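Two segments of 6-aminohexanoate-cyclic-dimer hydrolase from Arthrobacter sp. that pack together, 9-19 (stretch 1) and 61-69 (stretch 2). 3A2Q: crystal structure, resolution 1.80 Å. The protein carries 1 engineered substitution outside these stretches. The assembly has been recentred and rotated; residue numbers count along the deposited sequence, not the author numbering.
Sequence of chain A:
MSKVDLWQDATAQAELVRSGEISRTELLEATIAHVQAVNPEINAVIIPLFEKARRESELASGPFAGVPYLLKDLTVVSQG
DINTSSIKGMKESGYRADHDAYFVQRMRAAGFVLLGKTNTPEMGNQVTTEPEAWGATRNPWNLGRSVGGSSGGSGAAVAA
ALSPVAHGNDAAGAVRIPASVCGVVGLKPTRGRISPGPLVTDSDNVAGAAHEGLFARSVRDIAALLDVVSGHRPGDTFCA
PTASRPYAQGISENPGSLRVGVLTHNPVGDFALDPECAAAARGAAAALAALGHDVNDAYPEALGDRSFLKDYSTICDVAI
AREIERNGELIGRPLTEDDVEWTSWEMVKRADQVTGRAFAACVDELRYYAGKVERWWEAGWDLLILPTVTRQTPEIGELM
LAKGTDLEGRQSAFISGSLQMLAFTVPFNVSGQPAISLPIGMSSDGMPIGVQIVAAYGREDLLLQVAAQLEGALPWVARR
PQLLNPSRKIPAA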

ATOM      1  N   ASP A   9      18.414   2.430  -5.275  1.00 39.95           N
ATOM      2  CA  ASP A   9      17.053   2.962  -5.288  1.00 38.90           C
ATOM      3  C   ASP A   9      16.783   3.729  -6.579  1.00 38.43           C
ATOM      4  O   ASP A   9      17.663   3.851  -7.428  1.00 39.32           O
ATOM      5  CB  ASP A   9      16.774   3.844  -4.057  1.00 39.16           C
ATOM      6  CG  ASP A   9      17.651   5.076  -3.989  1.00 38.13           C
ATOM      7  OD1 ASP A   9      18.218   5.478  -5.027  1.00 41.61           O
ATOM      8  OD2 ASP A   9      17.757   5.654  -2.886  1.00 40.52           O
ATOM      9  N   ALA A  10      15.563   4.234  -6.734  1.00 37.34           N
ATOM     10  CA  ALA A  10      15.187   4.963  -7.941  1.00 36.06           C
ATOM     11  C   ALA A  10      16.041   6.203  -8.187  1.00 36.71           C
ATOM     12  O   ALA A  10      16.404   6.494  -9.326  1.00 38.94           O
ATOM     13  CB  ALA A  10      13.713   5.347  -7.883  1.00 31.27           C
ATOM     14  N   THR A  11      16.356   6.932  -7.121  1.00 35.84           N
ATOM     15  CA  THR A  11      17.161   8.136  -7.244  1.00 37.54           C
ATOM     16  C   THR A  11      18.555   7.810  -7.782  1.00 39.24           C
ATOM     17  O   THR A  11      19.059   8.493  -8.673  1.00 39.42           O
ATOM     18  CB  THR A  11      17.301   8.850  -5.887  1.00 39.93           C
ATOM     19  OG1 THR A  11      16.000   9.217  -5.409  1.00 38.78           O
ATOM     20  CG2 THR A  11      18.155  10.102  -6.029  1.00 35.18           C
ATOM     21  N   ALA A  12      19.172   6.763  -7.242  1.00 37.67           N
ATOM     22  CA  ALA A  12      20.505   6.363  -7.681  1.00 37.73           C
ATOM     23  C   ALA A  12      20.474   5.806  -9.101  1.00 38.67           C
ATOM     24  O   ALA A  12      21.393   6.040  -9.883  1.00 39.27           O
ATOM     25  CB  ALA A  12      21.089   5.334  -6.721  1.00 36.74           C
ATOM     26  N   GLN A  13      19.419   5.069  -9.434  1.00 38.96           N
ATOM     27  CA  GLN A  13      19.292   4.500 -10.772  1.00 39.06           C
ATOM     28  C   GLN A  13      19.089   5.582 -11.818  1.00 41.60           C
ATOM     29  O   GLN A  13      19.546   5.451 -12.953  1.00 42.63           O
ATOM     30  CB  GLN A  13      18.125   3.522 -10.833  1.00 37.49           C
ATOM     31  CG  GLN A  13      18.404   2.198 -10.164  1.00 34.45           C
ATOM     32  CD  GLN A  13      17.287   1.210 -10.377  1.00 34.48           C
ATOM     33  OE1 GLN A  13      16.734   1.116 -11.469  1.00 35.92           O
ATOM     34  NE2 GLN A  13      16.954   0.456  -9.335  1.00 37.17           N
ATOM     35  N   ALA A  14      18.390   6.646 -11.434  1.00 40.93           N
ATOM     36  CA  ALA A  14      18.136   7.754 -12.340  1.00 42.36           C
ATOM     37  C   ALA A  14      19.445   8.484 -12.611  1.00 43.15           C
ATOM     38  O   ALA A  14      19.707   8.909 -13.735  1.00 44.51           O
ATOM     39  CB  ALA A  14      17.118   8.707 -11.731  1.00 41.71           C
ATOM     40  N   GLU A  15      20.264   8.621 -11.572  1.00 44.29           N
ATOM     41  CA  GLU A  15      21.549   9.297 -11.693  1.00 47.47           C
ATOM     42  C   GLU A  15      22.534   8.507 -12.548  1.00 48.79           C
ATOM     43  O   GLU A  15      23.332   9.091 -13.276  1.00 48.32           O
ATOM     44  CB  GLU A  15      22.147   9.551 -10.309  1.00 48.77           C
ATOM     45  CG  GLU A  15      21.524  10.736  -9.589  1.00 62.87           C
ATOM     46  CD  GLU A  15      22.022  10.891  -8.163  1.00 72.34           C
ATOM     47  OE1 GLU A  15      23.254  10.900  -7.954  1.00 79.94           O
ATOM     48  OE2 GLU A  15      21.177  11.011  -7.249  1.00 77.10           O
ATOM     49  N   LEU A  16      22.482   7.182 -12.461  1.00 49.26           N
ATOM     50  CA  LEU A  16      23.379   6.354 -13.256  1.00 51.23           C
ATOM     51  C   LEU A  16      23.093   6.584 -14.733  1.00 51.26           C
ATOM     52  O   LEU A  16      23.996   6.529 -15.564  1.00 52.34           O
ATOM     53  CB  LEU A  16      23.204   4.871 -12.908  1.00 51.89           C
ATOM     54  CG  LEU A  16      23.784   4.424 -11.561  1.00 53.59           C
ATOM     55  CD1 LEU A  16      23.513   2.942 -11.351  1.00 56.38           C
ATOM     56  CD2 LEU A  16      25.281   4.696 -11.530  1.00 57.17           C
ATOM     57  N   VAL A  17      21.833   6.856 -15.053  1.00 50.94           N
ATOM     58  CA  VAL A  17      21.437   7.107 -16.431  1.00 51.91           C
ATOM     59  C   VAL A  17      21.794   8.533 -16.841  1.00 53.34           C
ATOM     60  O   VAL A  17      22.270   8.765 -17.951  1.00 53.45           O
ATOM     61  CB  VAL A  17      19.921   6.901 -16.627  1.00 50.12           C
ATOM     62  CG1 VAL A  17      19.514   7.323 -18.033  1.00 52.67           C
ATOM     63  CG2 VAL A  17      19.562   5.441 -16.391  1.00 47.02           C
ATOM     64  N   ARG A  18      21.563   9.480 -15.936  1.00 54.32           N
ATOM     65  CA  ARG A  18      21.855  10.888 -16.195  1.00 56.61           C
ATOM     66  C   ARG A  18      23.363  11.077 -16.295  1.00 57.34           C
ATOM     67  O   ARG A  18      23.858  11.811 -17.154  1.00 56.95           O
ATOM     68  CB  ARG A  18      21.319  11.753 -15.055  1.00 57.24           C
ATOM     69  CG  ARG A  18      21.129  13.216 -15.411  1.00 61.67           C
ATOM     70  CD  ARG A  18      21.080  14.087 -14.161  1.00 66.75           C
ATOM     71  NE  ARG A  18      20.453  13.417 -13.022  1.00 75.03           N
ATOM     72  CZ  ARG A  18      19.211  12.940 -13.010  1.00 76.62           C
ATOM     73  NH1 ARG A  18      18.436  13.053 -14.082  1.00 77.87           N
ATOM     74  NH2 ARG A  18      18.742  12.345 -11.921  1.00 74.69           N
ATOM     75  N   SER A  19      24.081  10.405 -15.399  1.00 58.42           N
ATOM     76  CA  SER A  19      25.538  10.463 -15.341  1.00 59.18           C
ATOM     77  C   SER A  19      26.179   9.898 -16.601  1.00 60.02           C
ATOM     78  O   SER A  19      27.255  10.335 -17.015  1.00 62.01           O
ATOM     79  CB  SER A  19      26.040   9.682 -14.124  1.00 58.61           C
ATOM     80  OG  SER A  19      27.448   9.555 -14.146  1.00 62.37           O
ATOM     81  N   SER A  61      11.722  11.475 -20.193  1.00 44.10           N
ATOM     82  CA  SER A  61      12.461  12.686 -19.844  1.00 43.41           C
ATOM     83  C   SER A  61      12.012  13.208 -18.479  1.00 42.31           C
ATOM     84  O   SER A  61      10.822  13.205 -18.167  1.00 43.66           O
ATOM     85  CB  SER A  61      12.238  13.770 -20.900  1.00 47.18           C
ATOM     86  OG  SER A  61      10.874  14.142 -20.977  1.00 49.09           O
ATOM     87  N   GLY A  62      12.970  13.662 -17.675  1.00 41.70           N
ATOM     88  CA  GLY A  62      12.652  14.172 -16.353  1.00 41.70           C
ATOM     89  C   GLY A  62      13.637  13.704 -15.294  1.00 43.08           C
ATOM     90  O   GLY A  62      14.648  13.083 -15.620  1.00 43.02           O
ATOM     91  N   PRO A  63      13.366  13.984 -14.009  1.00 40.70           N
ATOM     92  CA  PRO A  63      14.237  13.588 -12.893  1.00 39.65           C
ATOM     93  C   PRO A  63      14.431  12.078 -12.723  1.00 37.93           C
ATOM     94  O   PRO A  63      15.321  11.646 -11.998  1.00 39.88           O
ATOM     95  CB  PRO A  63      13.558  14.221 -11.676  1.00 39.68           C
ATOM     96  CG  PRO A  63      12.110  14.319 -12.093  1.00 41.22           C
ATOM     97  CD  PRO A  63      12.211  14.762 -13.524  1.00 41.17           C
ATOM     98  N   PHE A  64      13.590  11.285 -13.378  1.00 38.00           N
ATOM     99  CA  PHE A  64      13.688   9.828 -13.291  1.00 38.13           C
ATOM    100  C   PHE A  64      13.597   9.180 -14.669  1.00 37.31           C
ATOM    101  O   PHE A  64      13.130   8.051 -14.803  1.00 37.51           O
ATOM    102  CB  PHE A  64      12.580   9.282 -12.384  1.00 31.82           C
ATOM    103  CG  PHE A  64      12.751   9.646 -10.941  1.00 35.93           C
ATOM    104  CD1 PHE A  64      13.622   8.926 -10.127  1.00 34.10           C
ATOM    105  CD2 PHE A  64      12.076  10.737 -10.401  1.00 33.69           C
ATOM    106  CE1 PHE A  64      13.820   9.289  -8.797  1.00 32.79           C
ATOM    107  CE2 PHE A  64      12.268  11.106  -9.074  1.00 36.04           C
ATOM    108  CZ  PHE A  64      13.142  10.380  -8.270  1.00 34.06           C
ATOM    109  N   ALA A  65      14.054   9.894 -15.692  1.00 39.68           N
ATOM    110  CA  ALA A  65      14.010   9.374 -17.054  1.00 40.35           C
ATOM    111  C   ALA A  65      14.657   7.992 -17.159  1.00 42.67           C
ATOM    112  O   ALA A  65      15.820   7.813 -16.797  1.00 42.30           O
ATOM    113  CB  ALA A  65      14.698  10.345 -18.007  1.00 43.97           C
ATOM    114  N   GLY A  66      13.890   7.018 -17.645  1.00 42.59           N
ATOM    115  CA  GLY A  66      14.408   5.670 -17.810  1.00 43.13           C
ATOM    116  C   GLY A  66      14.206   4.703 -16.655  1.00 43.31           C
ATOM    117  O   GLY A  66      14.415   3.499 -16.813  1.00 42.95           O
ATOM    118  N   VAL A  67      13.799   5.207 -15.495  1.00 41.37           N
ATOM    119  CA  VAL A  67      13.599   4.337 -14.342  1.00 38.25           C
ATOM    120  C   VAL A  67      12.275   3.593 -14.424  1.00 37.49           C
ATOM    121  O   VAL A  67      11.215   4.198 -14.583  1.00 37.42           O
ATOM    122  CB  VAL A  67      13.639   5.122 -13.021  1.00 34.68           C
ATOM    123  CG1 VAL A  67      13.523   4.156 -11.845  1.00 32.15           C
ATOM    124  CG2 VAL A  67      14.932   5.921 -12.929  1.00 34.47           C
ATOM    125  N   PRO A  68      12.320   2.257 -14.316  1.00 37.57           N
ATOM    126  CA  PRO A  68      11.108   1.439 -14.384  1.00 35.45           C
ATOM    127  C   PRO A  68      10.317   1.460 -13.082  1.00 31.05           C
ATOM    128  O   PRO A  68      10.884   1.659 -12.005  1.00 31.95           O
ATOM    129  CB  PRO A  68      11.648   0.033 -14.680  1.00 32.18           C
ATOM    130  CG  PRO A  68      13.068   0.261 -15.148  1.00 38.37           C
ATOM    131  CD  PRO A  68      13.517   1.403 -14.304  1.00 37.91           C
ATOM    132  N   TYR A  69       9.007   1.253 -13.191  1.00 32.39           N
ATOM    133  CA  TYR A  69       8.135   1.191 -12.022  1.00 31.78           C
ATOM    134  C   TYR A  69       6.993   0.238 -12.338  1.00 31.25           C
ATOM    135  O   TYR A  69       6.715  -0.047 -13.505  1.00 31.55           O
ATOM    136  CB  TYR A  69       7.598   2.583 -11.652  1.00 28.27           C
ATOM    137  CG  TYR A  69       6.316   2.992 -12.336  1.00 32.77           C
ATOM    138  CD1 TYR A  69       5.083   2.829 -11.705  1.00 30.12           C
ATOM    139  CD2 TYR A  69       6.333   3.568 -13.607  1.00 34.05           C
ATOM    140  CE1 TYR A  69       3.898   3.236 -12.317  1.00 31.22           C
ATOM    141  CE2 TYR A  69       5.154   3.976 -14.228  1.00 31.81           C
ATOM    142  CZ  TYR A  69       3.942   3.809 -13.578  1.00 34.18           C
ATOM    143  OH  TYR A  69       2.779   4.217 -14.185  1.00 33.27           O
TER
HETATM  144  O   HOH W   1      17.469   9.399 -15.760  1.00 41.27           O

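At the centre of this contact a helix offers an alanine to a loop. Ala14 points toward the second stretch, and its CA lies 5.0 Å from the CA of Phe64, the closest pair of CA atoms across the contact. Ala14 CB rests 3.7 Å from Val67 CG2, 3.9 Å from Phe64 CD1 and 3.5 Å from the carbonyl oxygen Pro63 O, so one small group touches two apolar side chains and a piece of loop backbone at once.

One turn earlier, Ala10 repeats the pattern. Its CB lies 4.0 Å from Phe64 CE1 and 4.1 Å from Val67 CG1. Two alanines spaced four residues apart thus make a shallow strip on the helix, and Phe64 and Val67 both pack against it. Val67 points directly toward the helix. Phe64 arrives differently: its CA-to-CB bond points away, yet with chi1 in the m well the ring comes back to the helix. Its edge meets the helix backbone, with Ala10 O 3.8 Å from Phe64 CD1 and Thr11 N 3.8 Å from Phe64 CE1. Around this centre Val17 and Gln13 extend the covered surface. Val17 CG1 lies 3.9 Å from Ala65 O, while Gln13 adds only loose contacts, such as Gln13 OE1 at 4.3 Å from Pro68 CD.

The loop presents these groups by two consecutive turns. A type I turn runs from Gly62 to Ala65, with Ala65 N donating to Gly62 O at 3.2 Å; a type II turn from Phe64 to Val67 follows, with Val67 N donating to Phe64 O at 3.0 Å. Both glycines have backbone angles that would jam a CB against the preceding carbonyl oxygen. At Gly66 an ideal CB would point toward the helix, 3.9 Å from Val17 CG1, so the requirement for glycine there comes from the turn itself rather than from a clash with the helix.

The helix is organised just as locally. Asp9 occupies the N-cap, where its OD1 accepts from Ala12 N at 2.7 Å and satisfies an amide that has no carbonyl partner in the first turn. Main-chain bonds such as Ala14 N to Ala10 O, 2.9 Å, then keep the two alanines in step along one side.

Toward the edge the chemistry turns polar. A water donates to Ala14 O at 3.1 Å and to Ala65 O at 2.5 Å, joining helix and loop through two carbonyls that could not bond each other directly. The direct hydrogen bond across the contact belongs to Arg18, whose CA-to-CB bond points sideways but whose long chain brings its end to the loop. Arg18 NH2 donates to Pro63 O over 3.5 Å, a well-aligned but weak bond, with the carbonyl near the guanidinium plane. The rule to read here is economical: small residues allow close approach, larger apolar groups from the loop fill the surface, and carbonyls at the border find a water or an arginine.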